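Local structure of transcriptional repressor, TetR family (3ANP) at residues L128-K137 with L151-Y162; L86-T97 with L178-R187. The protein binds lauroyl-CoA and, as a TetR-family transcriptional repressor, controls fatty acid degradation, probably by binding regulatory DNA through a helix-turn-helix motif. All coordinates share one frame; numbering follows the deposited sequence.

Contact 1: L128-K137 with L151-Y162; sequences LGDLIAEILK and LERMGRTLADLY. With DCC (dodecyl-coa), chain E.
G129 and G155 let helices 128-137 and 151-162 cross with their axes just 7.2 Å apart, their directions at 123°. The backbones themselves meet there: G129 CA lies 3.4 Å from G155 O, and G155 CA returns a similar CA-H...O contact to G129 O. Beside this crossing A159 sets its CB 3.5 Å from G129 N, and A133 brings its CB to L151 O. I132 lies over the glycine backbone, with CG2 on G155 CA and CD1 reaching A159. Toward the C-terminal end of 128-137, L151 spreads its two methyls over the last turn, CD2 touching L136 CB at 3.7 Å and CD1 resting against K137 CA. At the other end L128 CG stands anti to its N (chi1 175°), which carries CD2 obliquely to the Y162 ring, 3.5 Å from CD2 of the tyrosine. The same ring meets the acyl chain of dodecyl-CoA through CE2, 3.9 Å from ligand CA8. R156 leaves its helix on the side away from 128-137, and its guanidinium grips one phosphate oxygen twice, NH1 to ligand O12 at 2.8 Å and NH2 more bent. Apolar contacts and close backbones thus hold the helices, while R156 turns its charge to the ligand, whose negative phosphate it probably offsets.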
loop_
_atom_site.group_PDB
_atom_site.type_symbol
_atom_site.label_atom_id
_atom_site.label_comp_id
_atom_site.label_asym_id
_atom_site.label_seq_id
_atom_site.Cartn_x
_atom_site.Cartn_y
_atom_site.Cartn_z
ATOM N N LEU A 128 -6.826 9.618 6.423
ATOM C CA LEU A 128 -6.281 10.563 5.450
ATOM C C LEU A 128 -7.146 10.593 4.185
ATOM O O LEU A 128 -7.325 11.647 3.564
ATOM C CB LEU A 128 -4.852 10.157 5.084
ATOM C CG LEU A 128 -4.151 10.972 3.988
ATOM C CD1 LEU A 128 -4.134 12.465 4.383
ATOM C CD2 LEU A 128 -2.731 10.416 3.788
ATOM N N GLY A 129 -7.677 9.435 3.802
ATOM C CA GLY A 129 -8.524 9.370 2.619
ATOM C C GLY A 129 -9.657 10.385 2.647
ATOM O O GLY A 129 -9.927 11.069 1.649
ATOM N N ASP A 130 -10.325 10.484 3.793
ATOM C CA ASP A 130 -11.430 11.418 3.952
ATOM C C ASP A 130 -10.974 12.882 3.919
ATOM O O ASP A 130 -11.695 13.742 3.412
ATOM C CB ASP A 130 -12.210 11.121 5.243
ATOM C CG ASP A 130 -12.959 9.792 5.185
ATOM O OD1 ASP A 130 -13.244 9.293 4.073
ATOM O OD2 ASP A 130 -13.274 9.245 6.259
ATOM N N LEU A 131 -9.787 13.178 4.453
ATOM C CA LEU A 131 -9.277 14.554 4.387
ATOM C C LEU A 131 -9.036 14.913 2.899
ATOM O O LEU A 131 -9.367 16.016 2.429
ATOM C CB LEU A 131 -7.960 14.676 5.184
ATOM C CG LEU A 131 -7.233 16.035 5.069
ATOM C CD1 LEU A 131 -8.212 17.167 5.353
ATOM C CD2 LEU A 131 -6.053 16.100 6.053
ATOM N N ILE A 132 -8.455 13.984 2.151
ATOM C CA ILE A 132 -8.214 14.243 0.723
ATOM C C ILE A 132 -9.554 14.478 0.013
ATOM O O ILE A 132 -9.680 15.378 -0.828
ATOM C CB ILE A 132 -7.460 13.057 0.068
ATOM C CG1 ILE A 132 -6.024 13.013 0.605
ATOM C CG2 ILE A 132 -7.457 13.193 -1.465
ATOM C CD1 ILE A 132 -5.288 11.733 0.280
ATOM N N ALA A 133 -10.567 13.694 0.375
ATOM C CA ALA A 133 -11.882 13.852 -0.240
ATOM C C ALA A 133 -12.423 15.266 -0.036
ATOM O O ALA A 133 -13.136 15.789 -0.897
ATOM C CB ALA A 133 -12.868 12.823 0.328
ATOM N N GLU A 134 -12.099 15.891 1.097
ATOM C CA GLU A 134 -12.581 17.253 1.346
ATOM C C GLU A 134 -11.961 18.229 0.343
ATOM O O GLU A 134 -12.582 19.216 -0.036
ATOM C CB GLU A 134 -12.235 17.722 2.772
ATOM C CG GLU A 134 -13.073 17.101 3.901
ATOM C CD GLU A 134 -12.647 17.597 5.284
ATOM O OE1 GLU A 134 -12.259 18.778 5.411
ATOM O OE2 GLU A 134 -12.707 16.809 6.249
ATOM N N ILE A 135 -10.730 17.966 -0.081
ATOM C CA ILE A 135 -10.080 18.851 -1.043
ATOM C C ILE A 135 -10.655 18.606 -2.444
ATOM O O ILE A 135 -10.806 19.533 -3.242
ATOM C CB ILE A 135 -8.553 18.630 -1.043
ATOM C CG1 ILE A 135 -7.986 18.957 0.350
ATOM C CG2 ILE A 135 -7.899 19.507 -2.094
ATOM C CD1 ILE A 135 -6.549 18.554 0.554
ATOM N N LEU A 136 -10.986 17.357 -2.740
ATOM C CA LEU A 136 -11.552 17.020 -4.047
ATOM C C LEU A 136 -12.954 17.593 -4.223
ATOM O O LEU A 136 -13.352 17.930 -5.341
ATOM C CB LEU A 136 -11.619 15.496 -4.232
ATOM C CG LEU A 136 -10.304 14.731 -4.112
ATOM C CD1 LEU A 136 -10.577 13.234 -4.227
ATOM C CD2 LEU A 136 -9.341 15.210 -5.182
ATOM N N LYS A 137 -13.697 17.714 -3.123
ATOM C CA LYS A 137 -15.070 18.220 -3.172
ATOM C C LYS A 137 -15.268 19.488 -4.022
ATOM O O LYS A 137 -16.108 19.511 -4.930
ATOM C CB LYS A 137 -15.591 18.456 -1.745
ATOM C CG LYS A 137 -17.043 18.907 -1.664
ATOM C CD LYS A 137 -17.546 18.767 -0.222
ATOM C CE LYS A 137 -19.024 19.103 -0.089
ATOM N NZ LYS A 137 -19.304 20.549 -0.325
ATOM N N LEU A 151 -16.132 10.686 -3.908
ATOM C CA LEU A 151 -15.000 11.468 -3.449
ATOM C C LEU A 151 -14.206 10.641 -2.449
ATOM O O LEU A 151 -12.979 10.659 -2.443
ATOM C CB LEU A 151 -15.487 12.730 -2.760
ATOM C CG LEU A 151 -16.174 13.752 -3.656
ATOM C CD1 LEU A 151 -16.807 14.826 -2.792
ATOM C CD2 LEU A 151 -15.148 14.332 -4.632
ATOM N N GLU A 152 -14.923 9.909 -1.604
ATOM C CA GLU A 152 -14.284 9.095 -0.586
ATOM C C GLU A 152 -13.457 7.964 -1.181
ATOM O O GLU A 152 -12.386 7.624 -0.673
ATOM C CB GLU A 152 -15.338 8.516 0.368
ATOM C CG GLU A 152 -16.170 9.546 1.136
ATOM C CD GLU A 152 -17.094 10.379 0.246
ATOM O OE1 GLU A 152 -17.713 9.826 -0.698
ATOM O OE2 GLU A 152 -17.212 11.591 0.505
ATOM N N ARG A 153 -13.947 7.370 -2.260
ATOM C CA ARG A 153 -13.217 6.272 -2.862
ATOM C C ARG A 153 -11.926 6.755 -3.546
ATOM O O ARG A 153 -10.888 6.096 -3.478
ATOM C CB ARG A 153 -14.116 5.534 -3.852
ATOM C CG ARG A 153 -13.652 4.139 -4.103
ATOM C CD ARG A 153 -14.723 3.282 -4.759
ATOM N NE ARG A 153 -14.164 1.977 -5.081
ATOM C CZ ARG A 153 -14.562 1.240 -6.110
ATOM N NH1 ARG A 153 -15.529 1.682 -6.912
ATOM N NH2 ARG A 153 -13.977 0.079 -6.349
HETATM N N MSE A 154 -11.989 7.902 -4.204
HETATM C CA MSE A 154 -10.803 8.443 -4.859
HETATM C C MSE A 154 -9.826 8.944 -3.797
HETATM O O MSE A 154 -8.611 8.799 -3.936
HETATM C CB MSE A 154 -11.208 9.563 -5.821
HETATM C CG MSE A 154 -12.123 9.029 -6.931
HETATM SE SE MSE A 154 -12.445 10.268 -8.371
HETATM C CE MSE A 154 -13.624 11.492 -7.453
ATOM N N GLY A 155 -10.370 9.528 -2.734
ATOM C CA GLY A 155 -9.544 10.003 -1.636
ATOM C C GLY A 155 -8.842 8.815 -0.987
ATOM O O GLY A 155 -7.655 8.888 -0.674
ATOM N N ARG A 156 -9.574 7.720 -0.794
ATOM C CA ARG A 156 -9.004 6.509 -0.194
ATOM C C ARG A 156 -7.839 5.993 -1.033
ATOM O O ARG A 156 -6.809 5.597 -0.505
ATOM C CB ARG A 156 -10.050 5.392 -0.087
ATOM C CG ARG A 156 -9.476 4.061 0.472
ATOM C CD ARG A 156 -10.535 2.973 0.716
ATOM N NE ARG A 156 -11.402 3.320 1.841
ATOM C CZ ARG A 156 -12.379 2.545 2.307
ATOM N NH1 ARG A 156 -12.619 1.367 1.747
ATOM N NH2 ARG A 156 -13.121 2.952 3.334
ATOM N N THR A 157 -8.021 5.986 -2.348
ATOM C CA THR A 157 -6.993 5.514 -3.260
ATOM C C THR A 157 -5.710 6.333 -3.165
ATOM O O THR A 157 -4.604 5.774 -3.115
ATOM C CB THR A 157 -7.508 5.530 -4.731
ATOM O OG1 THR A 157 -8.602 4.609 -4.865
ATOM C CG2 THR A 157 -6.397 5.129 -5.695
ATOM N N LEU A 158 -5.844 7.651 -3.136
ATOM C CA LEU A 158 -4.667 8.487 -3.058
ATOM C C LEU A 158 -3.991 8.298 -1.707
ATOM O O LEU A 158 -2.761 8.245 -1.636
ATOM C CB LEU A 158 -5.022 9.954 -3.298
ATOM C CG LEU A 158 -3.808 10.865 -3.522
ATOM C CD1 LEU A 158 -2.888 10.258 -4.588
ATOM C CD2 LEU A 158 -4.284 12.252 -3.939
ATOM N N ALA A 159 -4.776 8.169 -0.639
ATOM C CA ALA A 159 -4.185 7.940 0.688
ATOM C C ALA A 159 -3.488 6.578 0.747
ATOM O O ALA A 159 -2.466 6.423 1.415
ATOM C CB ALA A 159 -5.256 8.022 1.777
ATOM N N ASP A 160 -4.028 5.581 0.052
ATOM C CA ASP A 160 -3.398 4.258 0.060
ATOM C C ASP A 160 -2.016 4.346 -0.592
ATOM O O ASP A 160 -1.057 3.712 -0.131
ATOM C CB ASP A 160 -4.257 3.228 -0.692
ATOM C CG ASP A 160 -5.469 2.769 0.112
ATOM O OD1 ASP A 160 -5.419 2.779 1.364
ATOM O OD2 ASP A 160 -6.466 2.377 -0.511
ATOM N N LEU A 161 -1.922 5.121 -1.668
ATOM C CA LEU A 161 -0.649 5.311 -2.368
ATOM C C LEU A 161 0.345 6.026 -1.468
ATOM O O LEU A 161 1.520 5.676 -1.464
ATOM C CB LEU A 161 -0.818 6.140 -3.644
ATOM C CG LEU A 161 -1.262 5.379 -4.889
ATOM C CD1 LEU A 161 -1.210 6.314 -6.091
ATOM C CD2 LEU A 161 -0.337 4.196 -5.115
ATOM N N TYR A 162 -0.118 7.043 -0.738
ATOM C CA TYR A 162 0.774 7.763 0.181
ATOM C C TYR A 162 1.327 6.741 1.171
ATOM O O TYR A 162 2.534 6.698 1.452
ATOM C CB TYR A 162 0.023 8.852 0.986
ATOM C CG TYR A 162 0.740 9.164 2.296
ATOM C CD1 TYR A 162 1.955 9.861 2.306
ATOM C CD2 TYR A 162 0.268 8.657 3.505
ATOM C CE1 TYR A 162 2.686 10.031 3.503
ATOM C CE2 TYR A 162 0.989 8.820 4.700
ATOM C CZ TYR A 162 2.197 9.502 4.690
ATOM O OH TYR A 162 2.924 9.612 5.859
HETATM C C2 DCC E . -22.644 1.183 6.486
HETATM C C4 DCC E . -21.396 2.201 4.827
HETATM C C5 DCC E . -21.330 3.357 5.590
HETATM C C6 DCC E . -21.959 3.370 6.830
HETATM C C8 DCC E . -20.260 3.681 3.755
HETATM C C10 DCC E . -0.855 10.189 8.606
HETATM C C11 DCC E . 0.229 10.497 9.641
HETATM C C12 DCC E . 0.300 11.997 9.929
HETATM N N9 DCC E . -20.726 2.436 3.702
HETATM N N7 DCC E . -20.625 4.249 4.902
HETATM N N3 DCC E . -22.059 1.137 5.302
HETATM N N1 DCC E . -22.602 2.268 7.240
HETATM N N6 DCC E . -21.920 4.456 7.595
HETATM C "C1'" DCC E . -20.544 1.486 2.582
HETATM C "C2'" DCC E . -19.369 1.891 1.695
HETATM O "O2'" DCC E . -19.737 3.014 0.890
HETATM C "C3'" DCC E . -19.322 0.634 0.829
HETATM O "O3'" DCC E . -20.346 0.687 -0.168
HETATM C "C4'" DCC E . -19.643 -0.471 1.838
HETATM O "O4'" DCC E . -20.099 0.197 3.030
HETATM C "C5'" DCC E . -18.364 -1.259 2.122
HETATM O "O5'" DCC E . -17.324 -0.380 2.558
HETATM P P1 DCC E . -15.784 -0.850 2.518
HETATM O O11 DCC E . -15.493 -1.508 1.226
HETATM O O12 DCC E . -14.946 0.297 2.934
HETATM O O6 DCC E . -15.706 -1.979 3.663
HETATM P P2 DCC E . -15.416 -1.597 5.198
HETATM O O21 DCC E . -16.123 -2.747 5.806
HETATM O O22 DCC E . -15.918 -0.206 5.160
HETATM O O7 DCC E . -13.829 -1.831 5.056
HETATM C CPA DCC E . -12.931 -0.761 4.748
HETATM C CPB DCC E . -11.739 -0.794 5.709
HETATM C CP8 DCC E . -11.221 -2.231 5.822
HETATM C CP7 DCC E . -12.180 -0.285 7.083
HETATM C CP9 DCC E . -10.630 0.108 5.166
HETATM O OP3 DCC E . -10.703 -2.677 4.567
HETATM C CP6 DCC E . -10.135 -2.318 6.897
HETATM O OP2 DCC E . -10.435 -2.484 8.078
HETATM N NP2 DCC E . -8.884 -2.191 6.462
HETATM C CP5 DCC E . -7.738 -2.255 7.382
HETATM C CP4 DCC E . -6.575 -1.430 6.825
HETATM C CP3 DCC E . -6.120 -1.969 5.466
HETATM O OP1 DCC E . -6.933 -2.182 4.569
HETATM N NP1 DCC E . -4.810 -2.170 5.341
HETATM C CP2 DCC E . -4.229 -2.694 4.097
HETATM C CP1 DCC E . -4.248 -1.613 3.012
HETATM S S DCC E . -3.086 -0.237 3.344
HETATM P P3 DCC E . -20.009 0.191 -1.662
HETATM O O31 DCC E . -19.705 1.317 -2.574
HETATM O O32 DCC E . -18.779 -0.841 -1.532
HETATM O O33 DCC E . -21.288 -0.664 -2.134
HETATM C CA1 DCC E . -4.101 0.930 4.167
HETATM C CA2 DCC E . -3.618 2.377 4.283
HETATM O OA1 DCC E . -5.181 0.590 4.650
HETATM C CA3 DCC E . -4.777 3.315 4.628
HETATM C CA4 DCC E . -4.341 4.783 4.662
HETATM C CA5 DCC E . -3.278 5.055 5.729
HETATM C CA6 DCC E . -3.057 6.563 5.872
HETATM C CA7 DCC E . -2.065 6.874 6.995
HETATM C CA8 DCC E . -1.948 8.383 7.220
HETATM C CA9 DCC E . -0.900 8.692 8.293
#

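Contact 2: L86-T97 with L178-R187; sequences LRHLFRVLAEGT and LAEELEKNLR
L178 opens the contact between antiparallel helices 178-187 and 86-97, its CD2 placed 3.8 Å from T97 CB and close to A94 O. A179 follows where the two backbones run closest, and the small A94 lets its CB come within 3.4 Å of A179 CA. One turn on, L182 presses CD1 against F90 O (3.5 Å) and A94 CB, and this methyl also sits at the edge of the F90 ring. E183 works at the polar border. A bend at chi2 (71°) swings its carboxylate to R87, where it lies nearly coplanar with the guanidinium, but OE2 to R87 NE is a long salt bridge at 3.7 Å; R87 also pairs with E84. E183 OE1 takes hydrogen bonds from two waters, one bound to R87 O at 2.8 Å and the other to R91 NH1. L186 spreads its two methyls, CD1 obliquely to the F90 ring, 3.9 Å from CE2, and CD2 against R87 CA and CG. Last, R187 NH1 comes 3.4 Å from R87 NH2, two like charges probably eased by E191 and E84. This antiparallel pairing of helices 82-99 and 178-191 belongs to the all-helical C-terminal ligand-binding domain of TetR-family repressors.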
loop_
_atom_site.group_PDB
_atom_site.type_symbol
_atom_site.label_atom_id
_atom_site.label_comp_id
_atom_site.label_asym_id
_atom_site.label_seq_id
_atom_site.Cartn_x
_atom_site.Cartn_y
_atom_site.Cartn_z
ATOM N N LEU A 86 -3.765 20.365 -2.458
ATOM C CA LEU A 86 -3.388 18.952 -2.541
ATOM C C LEU A 86 -1.872 18.810 -2.610
ATOM O O LEU A 86 -1.289 18.008 -1.881
ATOM C CB LEU A 86 -3.981 18.308 -3.783
ATOM C CG LEU A 86 -5.416 17.818 -3.689
ATOM C CD1 LEU A 86 -5.858 17.319 -5.059
ATOM C CD2 LEU A 86 -5.506 16.711 -2.649
ATOM N N ARG A 87 -1.240 19.566 -3.508
ATOM C CA ARG A 87 0.217 19.517 -3.650
ATOM C C ARG A 87 0.878 19.890 -2.332
ATOM O O ARG A 87 1.875 19.288 -1.935
ATOM C CB ARG A 87 0.716 20.496 -4.724
ATOM C CG ARG A 87 0.361 20.148 -6.154
ATOM C CD ARG A 87 1.334 20.835 -7.111
ATOM N NE ARG A 87 0.993 20.598 -8.509
ATOM C CZ ARG A 87 0.007 21.216 -9.154
ATOM N NH1 ARG A 87 -0.736 22.117 -8.526
ATOM N NH2 ARG A 87 -0.236 20.933 -10.429
ATOM N N HIS A 88 0.331 20.903 -1.669
ATOM C CA HIS A 88 0.870 21.347 -0.388
ATOM C C HIS A 88 0.771 20.237 0.657
ATOM O O HIS A 88 1.731 19.950 1.382
ATOM C CB HIS A 88 0.099 22.568 0.112
ATOM C CG HIS A 88 0.480 22.997 1.492
ATOM N ND1 HIS A 88 1.634 23.703 1.758
ATOM C CD2 HIS A 88 -0.129 22.805 2.686
ATOM C CE1 HIS A 88 1.718 23.928 3.057
ATOM N NE2 HIS A 88 0.662 23.392 3.643
ATOM N N LEU A 89 -0.400 19.614 0.739
ATOM C CA LEU A 89 -0.612 18.554 1.713
ATOM C C LEU A 89 0.422 17.444 1.582
ATOM O O LEU A 89 0.984 16.984 2.578
ATOM C CB LEU A 89 -2.018 17.972 1.563
ATOM C CG LEU A 89 -2.353 16.732 2.401
ATOM C CD1 LEU A 89 -2.229 17.028 3.876
ATOM C CD2 LEU A 89 -3.771 16.294 2.071
ATOM N N PHE A 90 0.691 17.016 0.355
ATOM C CA PHE A 90 1.640 15.934 0.176
ATOM C C PHE A 90 3.059 16.379 0.429
ATOM O O PHE A 90 3.871 15.610 0.913
ATOM C CB PHE A 90 1.444 15.302 -1.202
ATOM C CG PHE A 90 0.178 14.513 -1.285
ATOM C CD1 PHE A 90 0.046 13.326 -0.571
ATOM C CD2 PHE A 90 -0.922 15.005 -1.970
ATOM C CE1 PHE A 90 -1.169 12.643 -0.535
ATOM C CE2 PHE A 90 -2.145 14.331 -1.940
ATOM C CZ PHE A 90 -2.267 13.152 -1.223
ATOM N N ARG A 91 3.339 17.643 0.134
ATOM C CA ARG A 91 4.660 18.194 0.392
ATOM C C ARG A 91 4.894 18.149 1.916
ATOM O O ARG A 91 5.920 17.659 2.393
ATOM C CB ARG A 91 4.712 19.641 -0.125
ATOM C CG ARG A 91 6.051 20.108 -0.660
ATOM C CD ARG A 91 5.835 21.051 -1.850
ATOM N NE ARG A 91 4.941 22.171 -1.532
ATOM C CZ ARG A 91 4.029 22.673 -2.363
ATOM N NH1 ARG A 91 3.872 22.163 -3.580
ATOM N NH2 ARG A 91 3.270 23.691 -1.980
ATOM N N VAL A 92 3.932 18.644 2.685
ATOM C CA VAL A 92 4.073 18.645 4.141
ATOM C C VAL A 92 4.043 17.224 4.696
ATOM O O VAL A 92 4.716 16.914 5.679
ATOM C CB VAL A 92 2.978 19.508 4.792
ATOM C CG1 VAL A 92 2.889 19.212 6.284
ATOM C CG2 VAL A 92 3.313 20.997 4.565
ATOM N N LEU A 93 3.265 16.356 4.065
ATOM C CA LEU A 93 3.211 14.964 4.503
ATOM C C LEU A 93 4.591 14.329 4.331
ATOM O O LEU A 93 5.072 13.624 5.211
ATOM C CB LEU A 93 2.190 14.184 3.673
ATOM C CG LEU A 93 0.788 14.019 4.256
ATOM C CD1 LEU A 93 -0.101 13.290 3.236
ATOM C CD2 LEU A 93 0.876 13.225 5.557
ATOM N N ALA A 94 5.229 14.592 3.195
ATOM C CA ALA A 94 6.553 14.030 2.927
ATOM C C ALA A 94 7.562 14.565 3.936
ATOM O O ALA A 94 8.362 13.822 4.504
ATOM C CB ALA A 94 6.992 14.378 1.519
ATOM N N GLU A 95 7.515 15.869 4.161
ATOM C CA GLU A 95 8.429 16.488 5.105
ATOM C C GLU A 95 8.198 15.960 6.516
ATOM O O GLU A 95 9.138 15.579 7.213
ATOM C CB GLU A 95 8.252 18.012 5.047
ATOM C CG GLU A 95 8.631 18.589 3.686
ATOM C CD GLU A 95 8.191 20.046 3.490
ATOM O OE1 GLU A 95 7.325 20.542 4.252
ATOM O OE2 GLU A 95 8.703 20.691 2.556
ATOM N N GLY A 96 6.941 15.927 6.938
ATOM C CA GLY A 96 6.638 15.449 8.277
ATOM C C GLY A 96 6.963 13.978 8.451
ATOM O O GLY A 96 7.423 13.554 9.510
ATOM N N THR A 97 6.712 13.181 7.417
ATOM C CA THR A 97 6.998 11.752 7.501
ATOM C C THR A 97 8.487 11.521 7.689
ATOM O O THR A 97 8.897 10.647 8.451
ATOM C CB THR A 97 6.520 11.005 6.226
ATOM O OG1 THR A 97 5.097 11.122 6.123
ATOM C CG2 THR A 97 6.894 9.527 6.299
ATOM N N LEU A 178 11.280 11.532 -0.849
ATOM C CA LEU A 178 9.872 11.186 -0.653
ATOM C C LEU A 178 8.921 12.241 -1.209
ATOM O O LEU A 178 7.876 11.898 -1.752
ATOM C CB LEU A 178 9.568 10.926 0.826
ATOM C CG LEU A 178 8.114 10.623 1.241
ATOM C CD1 LEU A 178 7.596 9.368 0.529
ATOM C CD2 LEU A 178 8.044 10.437 2.780
ATOM N N ALA A 179 9.279 13.520 -1.098
ATOM C CA ALA A 179 8.417 14.580 -1.616
ATOM C C ALA A 179 8.164 14.366 -3.123
ATOM O O ALA A 179 7.033 14.512 -3.605
ATOM C CB ALA A 179 9.067 15.948 -1.378
ATOM N N GLU A 180 9.223 14.029 -3.852
ATOM C CA GLU A 180 9.137 13.784 -5.297
ATOM C C GLU A 180 8.230 12.583 -5.588
ATOM O O GLU A 180 7.450 12.582 -6.547
ATOM C CB GLU A 180 10.543 13.524 -5.858
ATOM C CG GLU A 180 10.646 13.404 -7.385
ATOM C CD GLU A 180 10.194 12.052 -7.925
ATOM O OE1 GLU A 180 10.440 11.010 -7.260
ATOM O OE2 GLU A 180 9.613 12.033 -9.032
ATOM N N GLU A 181 8.353 11.556 -4.756
ATOM C CA GLU A 181 7.553 10.349 -4.900
ATOM C C GLU A 181 6.065 10.633 -4.667
ATOM O O GLU A 181 5.214 10.157 -5.414
ATOM C CB GLU A 181 8.067 9.286 -3.918
ATOM C CG GLU A 181 7.158 8.079 -3.696
ATOM C CD GLU A 181 7.100 7.134 -4.886
ATOM O OE1 GLU A 181 8.013 7.164 -5.743
ATOM O OE2 GLU A 181 6.145 6.338 -4.948
ATOM N N LEU A 182 5.742 11.415 -3.642
ATOM C CA LEU A 182 4.341 11.715 -3.377
ATOM C C LEU A 182 3.760 12.606 -4.465
ATOM O O LEU A 182 2.592 12.470 -4.827
ATOM C CB LEU A 182 4.171 12.363 -1.985
ATOM C CG LEU A 182 4.530 11.418 -0.817
ATOM C CD1 LEU A 182 4.163 12.100 0.490
ATOM C CD2 LEU A 182 3.782 10.066 -0.949
ATOM N N GLU A 183 4.578 13.509 -4.997
ATOM C CA GLU A 183 4.132 14.400 -6.066
ATOM C C GLU A 183 3.807 13.542 -7.298
ATOM O O GLU A 183 2.875 13.843 -8.045
ATOM C CB GLU A 183 5.242 15.410 -6.396
ATOM C CG GLU A 183 5.018 16.252 -7.655
ATOM C CD GLU A 183 3.911 17.290 -7.517
ATOM O OE1 GLU A 183 3.573 17.680 -6.374
ATOM O OE2 GLU A 183 3.392 17.737 -8.564
ATOM N N LYS A 184 4.588 12.483 -7.509
ATOM C CA LYS A 184 4.360 11.564 -8.629
ATOM C C LYS A 184 3.008 10.865 -8.451
ATOM O O LYS A 184 2.236 10.752 -9.407
ATOM C CB LYS A 184 5.485 10.502 -8.711
ATOM C CG LYS A 184 5.242 9.367 -9.743
ATOM C CD LYS A 184 4.546 8.121 -9.146
ATOM C CE LYS A 184 5.452 7.434 -8.113
ATOM N NZ LYS A 184 4.838 6.251 -7.439
ATOM N N ASN A 185 2.724 10.392 -7.236
ATOM C CA ASN A 185 1.443 9.723 -6.965
ATOM C C ASN A 185 0.286 10.666 -7.231
ATOM O O ASN A 185 -0.735 10.288 -7.827
ATOM C CB ASN A 185 1.343 9.265 -5.502
ATOM C CG ASN A 185 2.311 8.159 -5.164
ATOM O OD1 ASN A 185 2.787 7.455 -6.047
ATOM N ND2 ASN A 185 2.594 7.984 -3.869
ATOM N N LEU A 186 0.431 11.893 -6.748
ATOM C CA LEU A 186 -0.598 12.896 -6.925
ATOM C C LEU A 186 -0.866 13.197 -8.402
ATOM O O LEU A 186 -2.006 13.146 -8.851
ATOM C CB LEU A 186 -0.198 14.177 -6.207
ATOM C CG LEU A 186 -1.181 15.331 -6.389
ATOM C CD1 LEU A 186 -2.544 14.941 -5.811
ATOM C CD2 LEU A 186 -0.637 16.571 -5.695
ATOM N N ARG A 187 0.184 13.525 -9.147
ATOM C CA ARG A 187 0.044 13.834 -10.567
ATOM C C ARG A 187 -0.574 12.663 -11.336
ATOM O O ARG A 187 -1.481 12.848 -12.151
ATOM C CB ARG A 187 1.413 14.146 -11.177
ATOM C CG ARG A 187 2.200 15.227 -10.458
ATOM C CD ARG A 187 1.831 16.610 -10.938
ATOM N NE ARG A 187 1.964 16.729 -12.387
ATOM C CZ ARG A 187 1.914 17.877 -13.051
ATOM N NH1 ARG A 187 1.739 19.017 -12.395
ATOM N NH2 ARG A 187 2.025 17.886 -14.372
HETATM O O HOH W 1 3.164 17.384 -3.552
HETATM O O HOH W 2 4.825 19.972 -4.970
#

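Overall arrangement
Contacts 1 and 2 have centres about 14 Å apart in the C-terminal domain. Along the chain, helix 82-99 comes first, then helices 128-142 and 151-172 of contact 1, and finally helix 178-191, so contact 2 joins the outer two of these four helices and contact 1 the inner two. They meet directly: Y162 OH and T97 OG1 are 2.7 Å apart, a probable hydrogen bond, L158 packs on F90, and I135 on L86. The four helices therefore form one continuous core beside the acyl-CoA. Both contacts also reach the second subunit: R153 pairs with its E180 and E181, and pocket residue D160 salt-bridges R168 of that subunit, which also hydrogen-bonds the ligand, linking pocket and dimer interface.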